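Local coordinates for glideosome-associated protein 50 (Plasmodium falciparum 3D7, PDB 3TGH), which forms part of the glideosome complex, involved in parasite gliding and host cell invasion, and may help assemble and tether it to the inner membrane complex, at residues A[125-130]-A[328-333]; A[235-240]-A[269-274]; A[239-244]-A[300-305]. All coordinates share one frame; numbering follows the deposited sequence.

Contact 1 opens first along the chain, at residues 125-130 leading into strand 128-136, and closes last, when segment 328-333 returns after helix 317-321. The other two contacts fall within this long loop, on the other side of the chain's centre. Both start from strand 237-242 and share Val239 and Ile240: contact 2 closes a short helix-free excursion by pairing it with strand 267-271, and contact 3, beginning slightly later, closes a longer one on strand 297-305, so the two loops overlap. Contact 2 works inside one sheet, contact 3 joins the two sheets, and the pair meet where Phe269 stacks on Tyr300.

Contact 1: residues A[125-130]-A[328-333]; sequences NYWYHY and ELTDVP
Asn125 and Thr330 carry the polar part of this contact between the lead-in to strand 128-136 and the segment after helix 317-321. Asn125 OD1 accepts two hydrogen bonds from a single residue: Thr330 OG1 donates to Asn125 OD1 at 2.9 Å, and Thr330 N reaches the same Asn125 OD1 at 3.0 Å. Both donors come from the same face of the amide plane, the backbone N standing well above it. Asn125 CG lies anti to the backbone N (chi1 -173°), which directs CG toward segment 328-333. At its other end Asn125 ND2 donates to Trp127 O at 3.1 Å, in the carbonyl plane and on a lone pair; this bond fixes which way round the amide sits. The same ND2 lies over the centre of the Trp127 ring.

A water extends the polar network. It accepts from Val332 N and donates to Thr330 O at 2.8 Å, and lies 2.7 Å from Tyr126 OH, in the plane of that ring.

The one apolar pair is Tyr126 CE2 with Val332 CG2 at 3.7 Å, the two side chains crossing obliquely.

Two rings also meet oxygens: Thr330 O sits at the Tyr126 ring edge, and Trp127 CH2 comes within 3.6 Å of Thr330 OG1. Trp127 NE1 is bonded to Asp178 of helix 169-189.

Tyr126 also packs on helix 89-97 and Trp127 on helix 169-189. An asparagine side chain bridging to a threonine's backbone N and hydroxyl thus holds segment 328-333 against the loop leading into strand 128-136, the edge strand of one sheet of the metallophosphoesterase fold, with Trp127 about 8 Å, side chain to side chain, from the metal-binding His172.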
loop_
_atom_site.group_PDB
_atom_site.type_symbol
_atom_site.label_atom_id
_atom_site.label_comp_id
_atom_site.label_asym_id
_atom_site.label_seq_id
_atom_site.Cartn_x
_atom_site.Cartn_y
_atom_site.Cartn_z
ATOM N N ASN A 125 -5.818 0.360 -12.288
ATOM C CA ASN A 125 -4.722 0.892 -13.082
ATOM C C ASN A 125 -3.460 0.737 -12.232
ATOM O O ASN A 125 -3.552 0.406 -11.041
ATOM C CB ASN A 125 -4.965 2.359 -13.444
ATOM C CG ASN A 125 -3.923 2.908 -14.420
ATOM O OD1 ASN A 125 -3.501 2.218 -15.344
ATOM N ND2 ASN A 125 -3.493 4.147 -14.196
ATOM N N TYR A 126 -2.298 0.962 -12.838
ATOM C CA TYR A 126 -1.023 0.848 -12.127
ATOM C C TYR A 126 -0.912 1.883 -10.999
ATOM O O TYR A 126 -0.206 1.649 -10.020
ATOM C CB TYR A 126 0.140 0.960 -13.114
ATOM C CG TYR A 126 0.102 -0.112 -14.184
ATOM C CD1 TYR A 126 0.329 -1.449 -13.860
ATOM C CD2 TYR A 126 -0.231 0.196 -15.503
ATOM C CE1 TYR A 126 0.259 -2.448 -14.822
ATOM C CE2 TYR A 126 -0.302 -0.807 -16.481
ATOM C CZ TYR A 126 -0.050 -2.123 -16.129
ATOM O OH TYR A 126 -0.113 -3.130 -17.069
ATOM N N TRP A 127 -1.614 3.008 -11.152
ATOM C CA TRP A 127 -1.778 4.008 -10.110
ATOM C C TRP A 127 -3.254 4.408 -10.064
ATOM O O TRP A 127 -3.929 4.447 -11.103
ATOM C CB TRP A 127 -0.889 5.238 -10.347
ATOM C CG TRP A 127 -1.224 6.013 -11.590
ATOM C CD1 TRP A 127 -2.002 7.122 -11.682
ATOM C CD2 TRP A 127 -0.785 5.712 -12.915
ATOM N NE1 TRP A 127 -2.075 7.539 -12.997
ATOM C CE2 TRP A 127 -1.336 6.682 -13.770
ATOM C CE3 TRP A 127 0.035 4.713 -13.463
ATOM C CZ2 TRP A 127 -1.111 6.679 -15.149
ATOM C CZ3 TRP A 127 0.257 4.705 -14.828
ATOM C CH2 TRP A 127 -0.310 5.684 -15.658
ATOM N N TYR A 128 -3.750 4.703 -8.869
ATOM C CA TYR A 128 -5.177 5.010 -8.673
ATOM C C TYR A 128 -5.420 5.547 -7.258
ATOM O O TYR A 128 -4.472 5.806 -6.503
ATOM C CB TYR A 128 -6.053 3.767 -8.971
ATOM C CG TYR A 128 -5.821 2.570 -8.058
ATOM C CD1 TYR A 128 -4.770 1.691 -8.287
ATOM C CD2 TYR A 128 -6.679 2.306 -6.981
ATOM C CE1 TYR A 128 -4.537 0.614 -7.460
ATOM C CE2 TYR A 128 -6.472 1.212 -6.148
ATOM C CZ TYR A 128 -5.382 0.376 -6.385
ATOM O OH TYR A 128 -5.168 -0.712 -5.575
ATOM N N HIS A 129 -6.683 5.752 -6.904
ATOM C CA HIS A 129 -7.034 6.258 -5.574
ATOM C C HIS A 129 -8.322 5.629 -5.099
ATOM O O HIS A 129 -9.096 5.109 -5.902
ATOM C CB HIS A 129 -7.192 7.776 -5.601
ATOM C CG HIS A 129 -8.080 8.254 -6.702
ATOM N ND1 HIS A 129 -7.589 8.701 -7.908
ATOM C CD2 HIS A 129 -9.431 8.288 -6.810
ATOM C CE1 HIS A 129 -8.596 9.033 -8.695
ATOM N NE2 HIS A 129 -9.726 8.797 -8.050
ATOM N N TYR A 130 -8.529 5.696 -3.788
ATOM C CA TYR A 130 -9.738 5.216 -3.131
ATOM C C TYR A 130 -10.033 6.189 -1.992
ATOM O O TYR A 130 -9.244 6.339 -1.063
ATOM C CB TYR A 130 -9.519 3.796 -2.603
ATOM C CG TYR A 130 -10.608 3.270 -1.692
ATOM C CD1 TYR A 130 -11.912 3.122 -2.149
ATOM C CD2 TYR A 130 -10.321 2.884 -0.378
ATOM C CE1 TYR A 130 -12.917 2.628 -1.314
ATOM C CE2 TYR A 130 -11.317 2.391 0.463
ATOM C CZ TYR A 130 -12.609 2.266 -0.012
ATOM O OH TYR A 130 -13.589 1.772 0.818
ATOM N N GLU A 328 -8.373 5.155 -15.427
ATOM C CA GLU A 328 -8.471 4.349 -16.639
ATOM C C GLU A 328 -7.308 3.373 -16.671
ATOM O O GLU A 328 -6.182 3.753 -16.355
ATOM C CB GLU A 328 -8.421 5.237 -17.888
ATOM C CG GLU A 328 -9.527 6.297 -17.983
ATOM C CD GLU A 328 -10.888 5.733 -18.386
ATOM O OE1 GLU A 328 -10.989 4.520 -18.670
ATOM O OE2 GLU A 328 -11.860 6.514 -18.429
ATOM N N LEU A 329 -7.577 2.127 -17.059
ATOM C CA LEU A 329 -6.508 1.151 -17.254
ATOM C C LEU A 329 -5.602 1.646 -18.378
ATOM O O LEU A 329 -6.073 2.063 -19.434
ATOM C CB LEU A 329 -7.054 -0.251 -17.562
ATOM C CG LEU A 329 -7.592 -0.550 -18.968
ATOM C CD1 LEU A 329 -6.465 -0.948 -19.922
ATOM C CD2 LEU A 329 -8.644 -1.647 -18.928
ATOM N N THR A 330 -4.302 1.617 -18.133
ATOM C CA THR A 330 -3.326 2.062 -19.122
ATOM C C THR A 330 -2.779 0.875 -19.882
ATOM O O THR A 330 -2.324 -0.085 -19.273
ATOM C CB THR A 330 -2.142 2.749 -18.432
ATOM O OG1 THR A 330 -2.631 3.791 -17.582
ATOM C CG2 THR A 330 -1.184 3.329 -19.470
ATOM N N ASP A 331 -2.801 0.942 -21.212
ATOM C CA ASP A 331 -2.128 -0.061 -22.026
ATOM C C ASP A 331 -0.639 0.279 -22.082
ATOM O O ASP A 331 -0.254 1.361 -22.529
ATOM C CB ASP A 331 -2.710 -0.118 -23.443
ATOM C CG ASP A 331 -2.127 -1.260 -24.274
ATOM O OD1 ASP A 331 -1.803 -2.323 -23.704
ATOM O OD2 ASP A 331 -2.006 -1.099 -25.506
ATOM N N VAL A 332 0.184 -0.647 -21.605
ATOM C CA VAL A 332 1.637 -0.527 -21.660
ATOM C C VAL A 332 2.156 -1.697 -22.504
ATOM O O VAL A 332 2.398 -2.784 -21.982
ATOM C CB VAL A 332 2.230 -0.536 -20.240
ATOM C CG1 VAL A 332 3.751 -0.350 -20.259
ATOM C CG2 VAL A 332 1.576 0.553 -19.403
ATOM N N PRO A 333 2.283 -1.490 -23.828
ATOM C CA PRO A 333 2.735 -2.564 -24.718
ATOM C C PRO A 333 4.131 -3.051 -24.346
ATOM O O PRO A 333 5.018 -2.231 -24.110
ATOM C CB PRO A 333 2.747 -1.893 -26.100
ATOM C CG PRO A 333 1.793 -0.759 -25.978
ATOM C CD PRO A 333 1.936 -0.268 -24.579
HETATM O O HOH W 1 -0.969 -2.566 -19.589
#

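Contact 2: residues A[235-240]-A[269-274]; sequences NNMEVI and FFSSDI
Met237 and Ser271 face each other as a hydrogen-bonded antiparallel pair: Met237 N gives Ser271 O a nearly straight bond of 2.7 Å (177° at the hydrogen), and Ser271 N returns one to Met237 O at 2.9 Å. Val239 and Phe269 form the next such pair, here joined through Val239 N to Phe269 O at 3.1 Å. Between them, Glu238 and Phe270 make a non-hydrogen-bonded pair.

On the side of the sheet that carries Glu238 and Phe270, the Phe270 ring is met from several directions. Asn236 ND2 comes to 3.3 Å from Phe270 CE1, its amide plane 30° from the ring. Glu238 OE1 lies at the ring edge, 3.7 Å from Phe270 CD1, with the carboxylate turned almost perpendicular to it. Met237 O sits over one face, offset toward the rim.

On the other side, Val239 CG1 packs 3.8 Å from Phe269 CB, and Met237 CB approaches Phe269 CE2. Met237 bends at its last torsion (chi3 -52°), bringing CE beside Ser271 CB and Asp273 O.

The second shell fixes the polar ends. Ser271 OG accepts from Asp273 N in an ST turn where strand 267-271 ends; Asp273 OD2 bonds Ser292, and Glu238 OE2 is gripped by Ser204 and Ser267. Strand 267-271 is an outermost strand of its sheet, and strand 245-250 flanks strand 237-242 on its other side. Phe269 and Met237 face the second sheet, packing on Ile299 of strand 297-305 and Phe290 of strand 285-292.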
loop_
_atom_site.group_PDB
_atom_site.type_symbol
_atom_site.label_atom_id
_atom_site.label_comp_id
_atom_site.label_asym_id
_atom_site.label_seq_id
_atom_site.Cartn_x
_atom_site.Cartn_y
_atom_site.Cartn_z
ATOM N N ASN A 235 12.595 -6.362 2.474
ATOM C CA ASN A 235 11.892 -7.460 3.128
ATOM C C ASN A 235 12.054 -7.409 4.635
ATOM O O ASN A 235 12.707 -8.264 5.249
ATOM C CB ASN A 235 12.335 -8.808 2.562
ATOM C CG ASN A 235 12.149 -8.898 1.064
ATOM O OD1 ASN A 235 13.059 -9.305 0.348
ATOM N ND2 ASN A 235 10.970 -8.501 0.579
ATOM N N ASN A 236 11.447 -6.381 5.216
ATOM C CA ASN A 236 11.492 -6.142 6.647
ATOM C C ASN A 236 10.314 -5.270 7.047
ATOM O O ASN A 236 9.509 -4.857 6.190
ATOM C CB ASN A 236 12.829 -5.493 7.048
ATOM C CG ASN A 236 13.071 -4.162 6.359
ATOM O OD1 ASN A 236 13.811 -4.088 5.382
ATOM N ND2 ASN A 236 12.454 -3.104 6.869
ATOM N N MET A 237 10.198 -5.018 8.343
ATOM C CA MET A 237 9.223 -4.065 8.853
ATOM C C MET A 237 9.984 -2.908 9.469
ATOM O O MET A 237 11.040 -3.105 10.082
ATOM C CB MET A 237 8.303 -4.730 9.884
ATOM C CG MET A 237 7.392 -5.796 9.267
ATOM S SD MET A 237 6.220 -6.573 10.423
ATOM C CE MET A 237 7.308 -7.081 11.729
ATOM N N GLU A 238 9.464 -1.701 9.296
ATOM C CA GLU A 238 10.093 -0.513 9.860
ATOM C C GLU A 238 9.127 0.660 9.925
ATOM O O GLU A 238 8.195 0.761 9.111
ATOM C CB GLU A 238 11.322 -0.111 9.029
ATOM C CG GLU A 238 11.995 1.195 9.494
ATOM C CD GLU A 238 13.427 1.350 9.016
ATOM O OE1 GLU A 238 13.738 0.965 7.866
ATOM O OE2 GLU A 238 14.246 1.876 9.794
ATOM N N VAL A 239 9.346 1.538 10.898
ATOM C CA VAL A 239 8.743 2.859 10.866
ATOM C C VAL A 239 9.819 3.929 11.091
ATOM O O VAL A 239 10.597 3.872 12.062
ATOM C CB VAL A 239 7.539 3.000 11.846
ATOM C CG1 VAL A 239 7.905 2.555 13.244
ATOM C CG2 VAL A 239 7.002 4.442 11.837
ATOM N N ILE A 240 9.891 4.856 10.138
ATOM C CA ILE A 240 10.739 6.040 10.205
ATOM C C ILE A 240 9.818 7.247 10.246
ATOM O O ILE A 240 8.960 7.398 9.375
ATOM C CB ILE A 240 11.668 6.110 8.981
ATOM C CG1 ILE A 240 12.752 5.033 9.099
ATOM C CG2 ILE A 240 12.292 7.511 8.834
ATOM C CD1 ILE A 240 13.537 4.791 7.821
ATOM N N PHE A 269 11.538 1.900 14.876
ATOM C CA PHE A 269 11.400 0.468 15.016
ATOM C C PHE A 269 11.840 -0.202 13.730
ATOM O O PHE A 269 11.532 0.283 12.637
ATOM C CB PHE A 269 9.933 0.115 15.309
ATOM C CG PHE A 269 9.564 -1.305 14.974
ATOM C CD1 PHE A 269 9.942 -2.346 15.801
ATOM C CD2 PHE A 269 8.825 -1.594 13.835
ATOM C CE1 PHE A 269 9.595 -3.657 15.499
ATOM C CE2 PHE A 269 8.480 -2.902 13.524
ATOM C CZ PHE A 269 8.868 -3.935 14.358
ATOM N N PHE A 270 12.556 -1.311 13.868
ATOM C CA PHE A 270 12.949 -2.130 12.729
ATOM C C PHE A 270 12.915 -3.598 13.129
ATOM O O PHE A 270 13.391 -3.960 14.204
ATOM C CB PHE A 270 14.362 -1.769 12.258
ATOM C CG PHE A 270 14.823 -2.556 11.060
ATOM C CD1 PHE A 270 14.796 -1.995 9.794
ATOM C CD2 PHE A 270 15.290 -3.861 11.201
ATOM C CE1 PHE A 270 15.218 -2.710 8.682
ATOM C CE2 PHE A 270 15.705 -4.583 10.101
ATOM C CZ PHE A 270 15.668 -4.008 8.832
ATOM N N SER A 271 12.378 -4.441 12.249
ATOM C CA SER A 271 12.414 -5.888 12.448
ATOM C C SER A 271 12.516 -6.616 11.114
ATOM O O SER A 271 11.841 -6.258 10.152
ATOM C CB SER A 271 11.161 -6.359 13.182
ATOM O OG SER A 271 11.173 -7.764 13.350
ATOM N N SER A 272 13.353 -7.647 11.069
ATOM C CA SER A 272 13.467 -8.497 9.893
ATOM C C SER A 272 12.443 -9.639 9.924
ATOM O O SER A 272 12.399 -10.442 8.999
ATOM C CB SER A 272 14.890 -9.061 9.779
ATOM O OG SER A 272 15.205 -9.869 10.893
ATOM N N ASP A 273 11.615 -9.702 10.971
ATOM C CA ASP A 273 10.597 -10.747 11.096
ATOM C C ASP A 273 9.620 -10.737 9.913
ATOM O O ASP A 273 9.250 -9.675 9.419
ATOM C CB ASP A 273 9.779 -10.581 12.384
ATOM C CG ASP A 273 10.543 -10.979 13.638
ATOM O OD1 ASP A 273 11.782 -11.135 13.576
ATOM O OD2 ASP A 273 9.883 -11.132 14.690
ATOM N N ILE A 274 9.213 -11.928 9.483
ATOM C CA ILE A 274 8.110 -12.082 8.541
ATOM C C ILE A 274 6.844 -11.676 9.280
ATOM O O ILE A 274 6.629 -12.081 10.425
ATOM C CB ILE A 274 8.040 -13.531 8.006
ATOM C CG1 ILE A 274 9.193 -13.763 7.037
ATOM C CG2 ILE A 274 6.703 -13.817 7.310
ATOM C CD1 ILE A 274 9.389 -15.208 6.649
#

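Contact 3: residues A[239-244]-A[300-305]; sequences VIEDND and YTHKLN
Glu241 reaches from strand 237-242 to His302 of strand 297-305, and its side chain can be followed outward. From CB, CG lies anti to the backbone N (chi1 -163°) and the chain stays extended to CD, which brings the carboxylate across to the facing strand. CD comes 4.0 Å from Leu304 CD1. OE1 accepts a hydrogen bond from His302 NE2 of 2.7 Å, close to straight at 167°. The bond leaves His302 in its ring plane but meets OE1 from above the carboxylate plane, the two flat groups being nearly perpendicular. OE2 lies 3.9 Å from the same methyl, Leu304 CD1. A water lies 2.7 Å from Lys303 O and 3.0 Å from Glu241 OE1 and can bridge them, though it has more acceptors in reach than protons. The negative carboxylate would probably stabilise a protonated imidazole.

Val239 flanks the histidine. Its CG2 sits over the centre of the His302 ring, 3.9 Å from the centroid, a CH-pi contact that covers one face, while CG1 touches Tyr300 CE2 at 3.6 Å. Farther along, Leu304 CD2 approaches Asp244 O in the loop before strand 245-250. Leu268 of the neighbouring strand 267-271 touches Glu241, Tyr300 and His302.

Segments 239-242 and 300-305 pass 9.8 Å apart at their axes' closest approach, 24° from parallel, and meet through side chains. Such face-to-face packing is that of the beta-sandwich core of metallophosphoesterases; here a His-carboxylate hydrogen bond joins the sheets, away from the metal-binding His172 and His233.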
loop_
_atom_site.group_PDB
_atom_site.type_symbol
_atom_site.label_atom_id
_atom_site.label_comp_id
_atom_site.label_asym_id
_atom_site.label_seq_id
_atom_site.Cartn_x
_atom_site.Cartn_y
_atom_site.Cartn_z
ATOM N N VAL A 239 9.346 1.538 10.898
ATOM C CA VAL A 239 8.743 2.859 10.866
ATOM C C VAL A 239 9.819 3.929 11.091
ATOM O O VAL A 239 10.597 3.872 12.062
ATOM C CB VAL A 239 7.539 3.000 11.846
ATOM C CG1 VAL A 239 7.905 2.555 13.244
ATOM C CG2 VAL A 239 7.002 4.442 11.837
ATOM N N ILE A 240 9.891 4.856 10.138
ATOM C CA ILE A 240 10.739 6.040 10.205
ATOM C C ILE A 240 9.818 7.247 10.246
ATOM O O ILE A 240 8.960 7.398 9.375
ATOM C CB ILE A 240 11.668 6.110 8.981
ATOM C CG1 ILE A 240 12.752 5.033 9.099
ATOM C CG2 ILE A 240 12.292 7.511 8.834
ATOM C CD1 ILE A 240 13.537 4.791 7.821
ATOM N N GLU A 241 9.960 8.090 11.265
ATOM C CA GLU A 241 9.079 9.246 11.406
ATOM C C GLU A 241 9.866 10.531 11.263
ATOM O O GLU A 241 10.895 10.711 11.918
ATOM C CB GLU A 241 8.324 9.231 12.740
ATOM C CG GLU A 241 7.118 10.182 12.733
ATOM C CD GLU A 241 6.374 10.243 14.059
ATOM O OE1 GLU A 241 6.175 9.186 14.696
ATOM O OE2 GLU A 241 5.972 11.363 14.451
ATOM N N ASP A 242 9.360 11.419 10.409
ATOM C CA ASP A 242 10.033 12.660 10.060
ATOM C C ASP A 242 8.994 13.707 9.653
ATOM O O ASP A 242 8.240 13.492 8.705
ATOM C CB ASP A 242 11.009 12.405 8.907
ATOM C CG ASP A 242 11.555 13.686 8.297
ATOM O OD1 ASP A 242 12.330 14.394 8.975
ATOM O OD2 ASP A 242 11.214 13.977 7.128
ATOM N N ASN A 243 8.957 14.826 10.381
ATOM C CA ASN A 243 8.058 15.949 10.073
ATOM C C ASN A 243 6.574 15.553 10.045
ATOM O O ASN A 243 5.847 15.905 9.114
ATOM C CB ASN A 243 8.449 16.612 8.740
ATOM C CG ASN A 243 9.903 17.088 8.711
ATOM O OD1 ASN A 243 10.531 17.123 7.649
ATOM N ND2 ASN A 243 10.437 17.462 9.871
ATOM N N ASP A 244 6.144 14.813 11.067
ATOM C CA ASP A 244 4.748 14.359 11.212
ATOM C C ASP A 244 4.257 13.467 10.058
ATOM O O ASP A 244 3.052 13.351 9.827
ATOM C CB ASP A 244 3.794 15.552 11.411
ATOM C CG ASP A 244 4.154 16.399 12.626
ATOM O OD1 ASP A 244 4.252 15.839 13.741
ATOM O OD2 ASP A 244 4.328 17.626 12.465
ATOM N N TYR A 300 5.456 -3.979 17.830
ATOM C CA TYR A 300 5.559 -2.525 17.918
ATOM C C TYR A 300 4.224 -1.865 17.606
ATOM O O TYR A 300 3.519 -2.290 16.692
ATOM C CB TYR A 300 6.627 -1.982 16.964
ATOM C CG TYR A 300 6.972 -0.527 17.231
ATOM C CD1 TYR A 300 7.746 -0.167 18.333
ATOM C CD2 TYR A 300 6.515 0.485 16.394
ATOM C CE1 TYR A 300 8.053 1.165 18.592
ATOM C CE2 TYR A 300 6.820 1.816 16.643
ATOM C CZ TYR A 300 7.585 2.150 17.737
ATOM O OH TYR A 300 7.876 3.469 17.975
ATOM N N THR A 301 3.901 -0.821 18.366
ATOM C CA THR A 301 2.709 -0.023 18.116
ATOM C C THR A 301 3.113 1.431 17.910
ATOM O O THR A 301 3.710 2.047 18.798
ATOM C CB THR A 301 1.713 -0.133 19.274
ATOM O OG1 THR A 301 1.392 -1.514 19.483
ATOM C CG2 THR A 301 0.440 0.641 18.965
ATOM N N HIS A 302 2.819 1.953 16.723
ATOM C CA HIS A 302 3.125 3.337 16.380
ATOM C C HIS A 302 1.835 4.147 16.377
ATOM O O HIS A 302 0.831 3.721 15.812
ATOM C CB HIS A 302 3.790 3.421 15.007
ATOM C CG HIS A 302 4.105 4.820 14.586
ATOM N ND1 HIS A 302 3.329 5.518 13.685
ATOM C CD2 HIS A 302 5.085 5.668 14.975
ATOM C CE1 HIS A 302 3.832 6.729 13.523
ATOM N NE2 HIS A 302 4.899 6.844 14.293
ATOM N N LYS A 303 1.871 5.320 16.998
ATOM C CA LYS A 303 0.708 6.197 17.060
ATOM C C LYS A 303 1.043 7.548 16.444
ATOM O O LYS A 303 2.037 8.188 16.816
ATOM C CB LYS A 303 0.236 6.368 18.506
ATOM C CG LYS A 303 -0.210 5.057 19.155
ATOM C CD LYS A 303 -0.626 5.229 20.609
ATOM C CE LYS A 303 -1.132 3.908 21.184
ATOM N NZ LYS A 303 -1.338 3.969 22.658
ATOM N N LEU A 304 0.216 7.965 15.490
ATOM C CA LEU A 304 0.350 9.255 14.837
ATOM C C LEU A 304 -0.911 10.075 15.129
ATOM O O LEU A 304 -2.024 9.607 14.890
ATOM C CB LEU A 304 0.539 9.049 13.329
ATOM C CG LEU A 304 1.070 10.241 12.530
ATOM C CD1 LEU A 304 2.540 10.480 12.844
ATOM C CD2 LEU A 304 0.881 10.027 11.043
ATOM N N ASN A 305 -0.737 11.286 15.652
ATOM C CA ASN A 305 -1.868 12.161 15.959
ATOM C C ASN A 305 -2.528 12.679 14.687
ATOM O O ASN A 305 -1.848 12.948 13.694
ATOM C CB ASN A 305 -1.418 13.350 16.817
ATOM C CG ASN A 305 -0.867 12.928 18.170
ATOM O OD1 ASN A 305 -1.274 11.909 18.731
ATOM N ND2 ASN A 305 0.060 13.717 18.702
HETATM O O HOH W 2 3.843 10.157 16.374
#